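Long-range contact in transcription termination factor FttA (Methanosarcina mazei, PDB 2XR1), which probably terminates archaeal transcription by cutting nascent RNA at the exit channel of RNA polymerase and then degrading the released transcript, using two zinc ions: residues T147-M155 against T272-Q280. Sequence-based numbering, arbitrary orientation.
Sequences TVKNIREFM and TRDLMVLLQ
Ile-151 and Thr-147, one turn apart on helix 146-157, pack against Asp-274, Val-277 and Leu-278 of helix 270-290, joining a helix that probably belongs to the second KH domain to the metallo-beta-lactamase domain. The two segments cross nearly at right angles (98°) with their axes 10.0 Å apart. The tightly packed part centres on Ile-151. With CG1 anti to the carbonyl carbon (chi1 -71°) and the chain extended beyond it (chi2 172°), its CD1 reaches between Asp-274 and Val-277, 4.0 Å from Val-277 CB, and meets Asp-274 OD1. Val-148 brings CG2 to OD2 of the same carboxylate, 3.4 Å away, and Thr-147 OG1 meets Leu-278 CD1 at 3.5 Å. No hydrogen bond links the segments. Two of the polar atoms here, Thr-147 OG1 and Asp-274 OD2, are hydrogen-bonded to Glu-453 and His-461, respectively, in the predicted beta-CASP region. Toward Met-155 the contact is looser and partly exposed: Met-155 SD approaches Arg-273 NH1 obliquely, no nearer than 4.3 Å. The Arg-273 guanidinium folds back toward its neighbour in a salt bridge whose hydrogen bond, Arg-273 NE to Asp-274 OD1, is weak (3.4 Å), while Ile-151 CG2 sits over the centre of one guanidinium face, 4.3 Å above its plane.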
ATOM      1  N   THR B 147      35.960   7.527  15.647  1.00 51.67           N
ATOM      2  CA  THR B 147      34.581   7.825  15.273  1.00 49.79           C
ATOM      3  C   THR B 147      33.758   8.253  16.474  1.00 49.23           C
ATOM      4  O   THR B 147      33.039   9.233  16.419  1.00 49.22           O
ATOM      5  CB  THR B 147      33.915   6.610  14.660  1.00 48.97           C
ATOM      6  OG1 THR B 147      34.834   5.997  13.749  1.00 49.91           O
ATOM      7  CG2 THR B 147      32.579   6.984  13.960  1.00 46.77           C
ATOM      8  N   VAL B 148      33.862   7.513  17.562  1.00 49.04           N
ATOM      9  CA  VAL B 148      33.124   7.860  18.765  1.00 49.54           C
ATOM     10  C   VAL B 148      33.433   9.272  19.220  1.00 51.21           C
ATOM     11  O   VAL B 148      32.522   9.986  19.599  1.00 51.18           O
ATOM     12  CB  VAL B 148      33.409   6.882  19.934  1.00 49.74           C
ATOM     13  CG1 VAL B 148      32.951   7.481  21.262  1.00 49.78           C
ATOM     14  CG2 VAL B 148      32.735   5.565  19.679  1.00 47.21           C
ATOM     15  N   LYS B 149      34.709   9.655  19.166  1.00 53.10           N
ATOM     16  CA  LYS B 149      35.148  10.992  19.543  1.00 55.74           C
ATOM     17  C   LYS B 149      34.645  12.064  18.575  1.00 56.09           C
ATOM     18  O   LYS B 149      34.205  13.116  19.023  1.00 57.47           O
ATOM     19  CB  LYS B 149      36.691  11.011  19.730  1.00 57.69           C
ATOM     20  CG  LYS B 149      37.443  12.295  19.409  1.00 59.94           C
ATOM     21  CD  LYS B 149      38.954  12.116  19.662  1.00 63.58           C
ATOM     22  CE  LYS B 149      39.862  12.799  18.600  1.00 65.18           C
ATOM     23  NZ  LYS B 149      39.953  14.288  18.755  1.00 67.54           N
ATOM     24  N   ASN B 150      34.697  11.806  17.270  1.00 55.94           N
ATOM     25  CA  ASN B 150      34.223  12.784  16.274  1.00 57.00           C
ATOM     26  C   ASN B 150      32.731  13.062  16.418  1.00 56.34           C
ATOM     27  O   ASN B 150      32.306  14.227  16.340  1.00 56.97           O
ATOM     28  CB  ASN B 150      34.507  12.318  14.844  1.00 56.54           C
ATOM     29  CG  ASN B 150      35.929  12.551  14.428  1.00 59.42           C
ATOM     30  OD1 ASN B 150      36.458  13.652  14.561  1.00 65.69           O
ATOM     31  ND2 ASN B 150      36.555  11.524  13.895  1.00 60.57           N
ATOM     32  N   ILE B 151      31.954  11.994  16.636  1.00 54.26           N
ATOM     33  CA  ILE B 151      30.521  12.127  16.900  1.00 53.96           C
ATOM     34  C   ILE B 151      30.243  12.963  18.167  1.00 55.36           C
ATOM     35  O   ILE B 151      29.408  13.869  18.168  1.00 55.76           O
ATOM     36  CB  ILE B 151      29.855  10.777  17.050  1.00 52.01           C
ATOM     37  CG1 ILE B 151      29.784  10.071  15.707  1.00 51.55           C
ATOM     38  CG2 ILE B 151      28.469  10.939  17.536  1.00 52.18           C
ATOM     39  CD1 ILE B 151      29.298   8.621  15.799  1.00 49.39           C
ATOM     40  N   ARG B 152      30.956  12.675  19.241  1.00 56.11           N
ATOM     41  CA  ARG B 152      30.762  13.442  20.463  1.00 58.10           C
ATOM     42  C   ARG B 152      31.014  14.925  20.263  1.00 59.83           C
ATOM     43  O   ARG B 152      30.212  15.713  20.706  1.00 60.45           O
ATOM     44  CB  ARG B 152      31.621  12.883  21.591  1.00 58.71           C
ATOM     45  CG  ARG B 152      31.074  11.565  22.091  1.00 57.93           C
ATOM     46  CD  ARG B 152      32.061  10.825  22.953  1.00 59.33           C
ATOM     47  NE  ARG B 152      31.471   9.586  23.460  1.00 59.00           N
ATOM     48  CZ  ARG B 152      31.977   8.870  24.467  1.00 61.58           C
ATOM     49  NH1 ARG B 152      33.094   9.260  25.099  1.00 62.60           N
ATOM     50  NH2 ARG B 152      31.354   7.766  24.867  1.00 61.28           N
ATOM     51  N   GLU B 153      32.109  15.281  19.587  1.00 61.07           N
ATOM     52  CA  GLU B 153      32.412  16.683  19.263  1.00 63.73           C
ATOM     53  C   GLU B 153      31.357  17.301  18.359  1.00 63.41           C
ATOM     54  O   GLU B 153      30.982  18.444  18.551  1.00 65.72           O
ATOM     55  CB  GLU B 153      33.803  16.821  18.611  1.00 65.26           C
ATOM     56  CG  GLU B 153      34.918  17.135  19.624  1.00 69.76           C
ATOM     57  CD  GLU B 153      36.289  17.263  18.986  1.00 74.35           C
ATOM     58  OE1 GLU B 153      36.604  16.446  18.086  1.00 72.63           O
ATOM     59  OE2 GLU B 153      37.044  18.183  19.397  1.00 79.30           O
ATOM     60  N   PHE B 154      30.887  16.539  17.374  1.00 61.41           N
ATOM     61  CA  PHE B 154      29.844  16.983  16.455  1.00 60.96           C
ATOM     62  C   PHE B 154      28.509  17.263  17.169  1.00 60.93           C
ATOM     63  O   PHE B 154      27.810  18.215  16.835  1.00 61.86           O
ATOM     64  CB  PHE B 154      29.662  15.957  15.328  1.00 58.97           C
ATOM     65  CG  PHE B 154      28.495  16.237  14.454  1.00 59.52           C
ATOM     66  CD1 PHE B 154      28.642  17.014  13.319  1.00 61.18           C
ATOM     67  CD2 PHE B 154      27.225  15.760  14.789  1.00 58.59           C
ATOM     68  CE1 PHE B 154      27.541  17.301  12.530  1.00 62.87           C
ATOM     69  CE2 PHE B 154      26.127  16.049  14.022  1.00 59.25           C
ATOM     70  CZ  PHE B 154      26.275  16.814  12.885  1.00 61.57           C
ATOM     71  N   MET B 155      28.161  16.441  18.145  1.00 60.04           N
ATOM     72  CA  MET B 155      26.963  16.680  18.954  1.00 61.21           C
ATOM     73  C   MET B 155      27.048  17.948  19.819  1.00 63.85           C
ATOM     74  O   MET B 155      26.060  18.649  19.939  1.00 65.29           O
ATOM     75  CB  MET B 155      26.676  15.492  19.853  1.00 59.47           C
ATOM     76  CG  MET B 155      26.309  14.236  19.101  1.00 59.10           C
ATOM     77  SD  MET B 155      24.639  14.145  18.439  1.00 60.12           S
ATOM     78  CE  MET B 155      24.838  14.907  16.855  1.00 62.26           C
ATOM     79  N   THR B 272      24.845   0.789  17.138  1.00 27.75           N
ATOM     80  CA  THR B 272      24.379   0.977  15.797  1.00 28.25           C
ATOM     81  C   THR B 272      24.658   2.395  15.347  1.00 30.81           C
ATOM     82  O   THR B 272      25.080   2.640  14.234  1.00 32.54           O
ATOM     83  CB  THR B 272      22.856   0.700  15.698  1.00 26.38           C
ATOM     84  OG1 THR B 272      22.633  -0.668  16.006  1.00 25.93           O
ATOM     85  CG2 THR B 272      22.312   0.979  14.336  1.00 22.55           C
ATOM     86  N   ARG B 273      24.385   3.344  16.214  1.00 32.57           N
ATOM     87  CA  ARG B 273      24.527   4.722  15.848  1.00 34.47           C
ATOM     88  C   ARG B 273      25.945   4.962  15.359  1.00 35.58           C
ATOM     89  O   ARG B 273      26.164   5.501  14.281  1.00 36.38           O
ATOM     90  CB  ARG B 273      24.261   5.563  17.071  1.00 35.52           C
ATOM     91  CG  ARG B 273      23.807   6.944  16.744  1.00 38.24           C
ATOM     92  CD  ARG B 273      24.846   7.945  16.977  1.00 40.94           C
ATOM     93  NE  ARG B 273      25.349   8.006  18.341  1.00 44.64           N
ATOM     94  CZ  ARG B 273      25.037   8.956  19.234  1.00 49.93           C
ATOM     95  NH1 ARG B 273      24.128   9.916  18.968  1.00 51.65           N
ATOM     96  NH2 ARG B 273      25.626   8.950  20.430  1.00 50.92           N
ATOM     97  N   ASP B 274      26.905   4.523  16.157  1.00 35.54           N
ATOM     98  CA  ASP B 274      28.315   4.769  15.842  1.00 36.98           C
ATOM     99  C   ASP B 274      28.768   4.068  14.555  1.00 36.04           C
ATOM    100  O   ASP B 274      29.494   4.674  13.733  1.00 36.72           O
ATOM    101  CB  ASP B 274      29.174   4.332  17.017  1.00 38.20           C
ATOM    102  CG  ASP B 274      28.942   5.190  18.275  1.00 41.40           C
ATOM    103  OD1 ASP B 274      28.316   6.286  18.175  1.00 43.77           O
ATOM    104  OD2 ASP B 274      29.416   4.777  19.372  1.00 44.93           O
ATOM    105  N   LEU B 275      28.315   2.812  14.363  1.00 33.44           N
ATOM    106  CA  LEU B 275      28.685   2.026  13.199  1.00 32.36           C
ATOM    107  C   LEU B 275      28.064   2.625  11.960  1.00 32.75           C
ATOM    108  O   LEU B 275      28.738   2.763  10.957  1.00 34.49           O
ATOM    109  CB  LEU B 275      28.283   0.571  13.368  1.00 30.52           C
ATOM    110  CG  LEU B 275      29.050  -0.166  14.468  1.00 29.24           C
ATOM    111  CD1 LEU B 275      28.372  -1.477  14.945  1.00 20.96           C
ATOM    112  CD2 LEU B 275      30.472  -0.342  14.006  1.00 27.40           C
ATOM    113  N   MET B 276      26.805   3.026  12.053  1.00 31.97           N
ATOM    114  CA  MET B 276      26.065   3.590  10.946  1.00 32.54           C
ATOM    115  C   MET B 276      26.787   4.821  10.377  1.00 34.99           C
ATOM    116  O   MET B 276      26.908   4.982   9.159  1.00 36.29           O
ATOM    117  CB  MET B 276      24.676   3.994  11.427  1.00 31.57           C
ATOM    118  CG  MET B 276      23.898   4.893  10.463  1.00 34.64           C
ATOM    119  SD  MET B 276      22.130   4.942  10.932  1.00 41.47           S
ATOM    120  CE  MET B 276      22.166   6.048  12.357  1.00 36.37           C
ATOM    121  N   VAL B 277      27.253   5.706  11.255  1.00 35.47           N
ATOM    122  CA  VAL B 277      27.986   6.877  10.789  1.00 37.24           C
ATOM    123  C   VAL B 277      29.277   6.451  10.073  1.00 37.87           C
ATOM    124  O   VAL B 277      29.621   6.965   9.002  1.00 38.66           O
ATOM    125  CB  VAL B 277      28.280   7.866  11.963  1.00 38.57           C
ATOM    126  CG1 VAL B 277      29.395   8.863  11.616  1.00 39.48           C
ATOM    127  CG2 VAL B 277      26.986   8.607  12.324  1.00 37.80           C
ATOM    128  N   LEU B 278      29.978   5.501  10.674  1.00 37.22           N
ATOM    129  CA  LEU B 278      31.239   5.008  10.107  1.00 38.54           C
ATOM    130  C   LEU B 278      31.023   4.427   8.735  1.00 38.52           C
ATOM    131  O   LEU B 278      31.700   4.805   7.765  1.00 40.48           O
ATOM    132  CB  LEU B 278      31.827   3.917  10.992  1.00 37.96           C
ATOM    133  CG  LEU B 278      33.180   3.402  10.542  1.00 38.55           C
ATOM    134  CD1 LEU B 278      34.186   4.510  10.648  1.00 38.95           C
ATOM    135  CD2 LEU B 278      33.573   2.227  11.362  1.00 35.90           C
ATOM    136  N   LEU B 279      30.079   3.498   8.649  1.00 35.99           N
ATOM    137  CA  LEU B 279      29.831   2.833   7.385  1.00 36.48           C
ATOM    138  C   LEU B 279      29.250   3.761   6.336  1.00 37.20           C
ATOM    139  O   LEU B 279      29.555   3.609   5.183  1.00 38.44           O
ATOM    140  CB  LEU B 279      28.902   1.640   7.560  1.00 34.73           C
ATOM    141  CG  LEU B 279      29.416   0.479   8.396  1.00 34.81           C
ATOM    142  CD1 LEU B 279      28.308  -0.575   8.526  1.00 32.62           C
ATOM    143  CD2 LEU B 279      30.727  -0.067   7.815  1.00 35.91           C
ATOM    144  N   GLN B 280      28.413   4.703   6.726  1.00 37.04           N
ATOM    145  CA  GLN B 280      27.833   5.621   5.764  1.00 38.44           C
ATOM    146  C   GLN B 280      28.889   6.532   5.148  1.00 42.12           C
ATOM    147  O   GLN B 280      28.986   6.640   3.919  1.00 43.83           O
ATOM    148  CB  GLN B 280      26.709   6.431   6.401  1.00 37.36           C
ATOM    149  CG  GLN B 280      25.401   5.639   6.605  1.00 35.05           C
ATOM    150  CD  GLN B 280      24.313   6.439   7.298  1.00 34.50           C
ATOM    151  OE1 GLN B 280      24.516   7.581   7.649  1.00 35.49           O
ATOM    152  NE2 GLN B 280      23.147   5.840   7.483  1.00 35.08           N
TER